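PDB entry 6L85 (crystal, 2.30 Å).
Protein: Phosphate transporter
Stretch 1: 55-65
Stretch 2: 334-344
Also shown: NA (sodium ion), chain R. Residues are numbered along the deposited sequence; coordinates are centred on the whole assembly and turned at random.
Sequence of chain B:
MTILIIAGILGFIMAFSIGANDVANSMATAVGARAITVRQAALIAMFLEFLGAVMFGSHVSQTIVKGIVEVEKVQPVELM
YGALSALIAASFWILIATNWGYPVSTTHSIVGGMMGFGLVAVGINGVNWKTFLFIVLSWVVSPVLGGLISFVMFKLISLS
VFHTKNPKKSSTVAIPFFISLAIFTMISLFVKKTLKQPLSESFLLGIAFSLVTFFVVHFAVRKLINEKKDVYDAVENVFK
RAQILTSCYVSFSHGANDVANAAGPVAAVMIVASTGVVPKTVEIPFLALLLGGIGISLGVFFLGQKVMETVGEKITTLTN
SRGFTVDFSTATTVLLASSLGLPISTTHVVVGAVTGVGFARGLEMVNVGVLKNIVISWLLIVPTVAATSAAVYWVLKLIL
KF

Stretch 1 (55-65) MFGSHVSQTIV
Stretch 2 334-344: VLLASSLGLPI

Val60 sits at the apolar centre, where a helix running through 58-65 packs against the end of the helix 334-339, the turn at Gly341 and the extended residues Leu342 to Ile344. Its CA lies 4.3 Å from the CA of Gly341, which sets the register. The Val60 side chain (chi1 t) points sideways and its two methyls diverge: CG1 meets Pro343 CB at 3.6 Å, while CG2 lies 3.8 Å from Ser338 CA and 3.8 Å from Leu342 O. One turn on, Ile64 (m, m) also starts sideways, but its end reaches the same proline, CD1 to Pro343 CG at 3.8 Å. Pro343 (phi/psi -79/117, C-gamma endo) points toward the first stretch and so receives both side chains.

At the other end, Phe56 (phi/psi -141/4, chi1 -141°, chi2 60°) points its CA-to-CB bond toward the second stretch, and its ring lies against Leu335, Ser338 and Ser339. Phe56 CD2 is 4.0 Å from Leu335 CD2 and 3.8 Å from Ser338 CB; Phe56 CE2 is 3.6 Å from Ser339 N. Ser338 CB and Ser339 N lie at the ring edge, near its plane. Ser338 (m) and Ser339 (p) turn their hydroxyls back into their own helix in hydrogen bonds, Ser338 OG to Val334 O at 3.0 Å and Ser339 OG to Leu336 O at 2.6 Å. His59 (chi1 m, chi2 -71°) brings its CB 3.7 Å from Ser338 O.

Gly341 is the first residue after the helix to leave helical phi/psi, in a Schellman motif: phi/psi 80/17, with Gly341 N bonded to Ser338 O at 2.9 Å and Leu342 N to Ala337 O at 3.0 Å. Positive phi favours glycine, and an ideal CB here would lie a tight 3.3 Å from Thr63 OG1. At this polar edge Thr63 (m) donates the single hydrogen bond across the contact, OG1 to Gly341 O at 2.6 Å, while its CG2 stays 3.9 Å from Pro343 CD. Beyond the proline, Ile344 O binds the sodium ion NA at 2.2 Å.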

# COMPACT_ATOMS: atom_id res chain seq x y z
N MET B 55 -0.41 4.03 -8.96
CA MET B 55 0.49 2.89 -9.12
C MET B 55 0.44 2.30 -10.53
O MET B 55 1.42 1.69 -10.97
CB MET B 55 0.16 1.82 -8.07
CG MET B 55 0.50 2.22 -6.61
SD MET B 55 0.15 0.90 -5.43
CE MET B 55 1.19 -0.43 -6.02
N PHE B 56 -0.68 2.45 -11.25
CA PHE B 56 -0.83 1.74 -12.52
C PHE B 56 -1.51 2.53 -13.62
O PHE B 56 -1.69 1.98 -14.70
CB PHE B 56 -1.60 0.41 -12.30
CG PHE B 56 -1.07 -0.75 -13.10
CD1 PHE B 56 0.24 -1.18 -12.94
CD2 PHE B 56 -1.88 -1.39 -14.03
CE1 PHE B 56 0.75 -2.24 -13.70
CE2 PHE B 56 -1.38 -2.46 -14.82
CZ PHE B 56 -0.06 -2.88 -14.65
N GLY B 57 -1.84 3.81 -13.42
CA GLY B 57 -2.62 4.59 -14.37
C GLY B 57 -1.89 5.12 -15.59
O GLY B 57 -2.55 5.59 -16.52
N SER B 58 -0.55 5.08 -15.63
CA SER B 58 0.13 5.73 -16.75
C SER B 58 0.01 4.92 -18.05
O SER B 58 0.05 5.50 -19.15
CB SER B 58 1.61 5.97 -16.42
OG SER B 58 2.29 4.74 -16.24
N HIS B 59 -0.18 3.61 -17.95
CA HIS B 59 -0.12 2.73 -19.11
C HIS B 59 -1.29 2.96 -20.07
O HIS B 59 -1.09 3.09 -21.28
CB HIS B 59 -0.05 1.28 -18.64
CG HIS B 59 1.00 1.07 -17.60
ND1 HIS B 59 2.35 1.11 -17.89
CD2 HIS B 59 0.91 0.87 -16.26
CE1 HIS B 59 3.04 0.92 -16.78
NE2 HIS B 59 2.19 0.77 -15.78
N VAL B 60 -2.51 3.05 -19.55
CA VAL B 60 -3.63 3.37 -20.42
C VAL B 60 -3.61 4.86 -20.81
O VAL B 60 -4.11 5.23 -21.89
CB VAL B 60 -4.96 2.96 -19.75
CG1 VAL B 60 -6.15 3.34 -20.66
CG2 VAL B 60 -4.95 1.48 -19.44
N SER B 61 -3.08 5.73 -19.94
CA SER B 61 -2.94 7.15 -20.28
C SER B 61 -2.12 7.33 -21.57
O SER B 61 -2.42 8.23 -22.38
CB SER B 61 -2.30 7.91 -19.12
OG SER B 61 -3.07 7.80 -17.93
N GLN B 62 -1.10 6.50 -21.77
CA GLN B 62 -0.34 6.56 -23.02
C GLN B 62 -1.21 6.25 -24.24
O GLN B 62 -1.09 6.90 -25.29
CB GLN B 62 0.84 5.60 -22.97
CG GLN B 62 1.96 6.05 -22.05
CD GLN B 62 2.75 4.88 -21.55
OE1 GLN B 62 2.84 3.85 -22.24
NE2 GLN B 62 3.31 4.99 -20.33
N THR B 63 -2.11 5.26 -24.11
CA THR B 63 -2.97 4.91 -25.24
C THR B 63 -3.96 6.03 -25.54
O THR B 63 -4.19 6.36 -26.70
CB THR B 63 -3.71 3.62 -24.95
OG1 THR B 63 -2.75 2.60 -24.64
CG2 THR B 63 -4.55 3.18 -26.17
N ILE B 64 -4.53 6.63 -24.50
CA ILE B 64 -5.41 7.78 -24.75
C ILE B 64 -4.63 8.89 -25.46
O ILE B 64 -5.18 9.59 -26.32
CB ILE B 64 -6.05 8.27 -23.43
CG1 ILE B 64 -6.95 7.18 -22.85
CG2 ILE B 64 -6.84 9.57 -23.65
CD1 ILE B 64 -8.08 6.73 -23.76
N VAL B 65 -3.35 9.08 -25.11
CA VAL B 65 -2.62 10.18 -25.73
C VAL B 65 -2.36 9.92 -27.22
O VAL B 65 -2.53 10.81 -28.05
CB VAL B 65 -1.32 10.48 -24.95
CG1 VAL B 65 -0.40 11.37 -25.77
CG2 VAL B 65 -1.65 11.18 -23.61
N VAL B 334 -10.04 -6.02 -15.58
CA VAL B 334 -9.71 -4.62 -15.79
C VAL B 334 -8.21 -4.39 -15.60
O VAL B 334 -7.59 -3.65 -16.37
CB VAL B 334 -10.56 -3.73 -14.85
CG1 VAL B 334 -10.01 -2.29 -14.77
CG2 VAL B 334 -12.03 -3.73 -15.30
N LEU B 335 -7.60 -5.06 -14.62
CA LEU B 335 -6.16 -4.96 -14.39
C LEU B 335 -5.38 -5.54 -15.56
O LEU B 335 -4.36 -4.98 -15.97
CB LEU B 335 -5.77 -5.67 -13.10
CG LEU B 335 -5.45 -4.86 -11.84
CD1 LEU B 335 -4.79 -5.73 -10.78
CD2 LEU B 335 -4.59 -3.63 -12.13
N LEU B 336 -5.82 -6.68 -16.09
CA LEU B 336 -5.08 -7.24 -17.22
C LEU B 336 -5.20 -6.34 -18.44
O LEU B 336 -4.21 -6.07 -19.13
CB LEU B 336 -5.55 -8.67 -17.50
CG LEU B 336 -5.23 -9.67 -16.38
CD1 LEU B 336 -6.10 -10.94 -16.48
CD2 LEU B 336 -3.74 -10.02 -16.31
N ALA B 337 -6.41 -5.81 -18.70
CA ALA B 337 -6.55 -4.80 -19.74
C ALA B 337 -5.59 -3.64 -19.53
O ALA B 337 -4.95 -3.17 -20.48
CB ALA B 337 -7.99 -4.29 -19.78
N SER B 338 -5.48 -3.14 -18.29
CA SER B 338 -4.59 -2.03 -17.99
C SER B 338 -3.14 -2.39 -18.30
O SER B 338 -2.39 -1.56 -18.83
CB SER B 338 -4.72 -1.61 -16.52
OG SER B 338 -6.00 -1.06 -16.25
N SER B 339 -2.73 -3.62 -17.97
CA SER B 339 -1.37 -4.07 -18.26
C SER B 339 -1.13 -4.18 -19.76
O SER B 339 0.03 -4.19 -20.20
CB SER B 339 -1.10 -5.42 -17.59
OG SER B 339 -1.77 -6.47 -18.26
N LEU B 340 -2.18 -4.29 -20.55
CA LEU B 340 -1.99 -4.23 -21.99
C LEU B 340 -2.13 -2.82 -22.54
O LEU B 340 -1.93 -2.62 -23.75
CB LEU B 340 -2.98 -5.16 -22.69
CG LEU B 340 -2.83 -6.63 -22.29
CD1 LEU B 340 -3.96 -7.43 -22.90
CD2 LEU B 340 -1.47 -7.14 -22.75
N GLY B 341 -2.49 -1.84 -21.71
CA GLY B 341 -2.70 -0.48 -22.17
C GLY B 341 -4.04 -0.24 -22.83
O GLY B 341 -4.20 0.77 -23.53
N LEU B 342 -5.01 -1.13 -22.63
CA LEU B 342 -6.31 -1.03 -23.29
C LEU B 342 -7.27 -0.20 -22.44
O LEU B 342 -7.53 -0.56 -21.29
CB LEU B 342 -6.91 -2.42 -23.50
CG LEU B 342 -6.07 -3.31 -24.42
CD1 LEU B 342 -6.52 -4.77 -24.38
CD2 LEU B 342 -6.11 -2.73 -25.83
N PRO B 343 -7.83 0.90 -22.96
CA PRO B 343 -8.89 1.61 -22.25
C PRO B 343 -10.20 0.86 -22.43
O PRO B 343 -10.74 0.76 -23.54
CB PRO B 343 -8.92 2.98 -22.93
CG PRO B 343 -7.90 2.93 -24.02
CD PRO B 343 -7.56 1.51 -24.27
N ILE B 344 -10.75 0.39 -21.31
CA ILE B 344 -11.85 -0.56 -21.21
C ILE B 344 -12.96 0.12 -20.43
O ILE B 344 -12.73 1.07 -19.67
CB ILE B 344 -11.33 -1.85 -20.52
CG1 ILE B 344 -10.51 -2.66 -21.51
CG2 ILE B 344 -12.36 -2.72 -19.89
CD1 ILE B 344 -11.05 -2.57 -22.81
NA NA R . -11.29 2.55 -18.87
O HOH W 1 -9.78 4.01 -19.75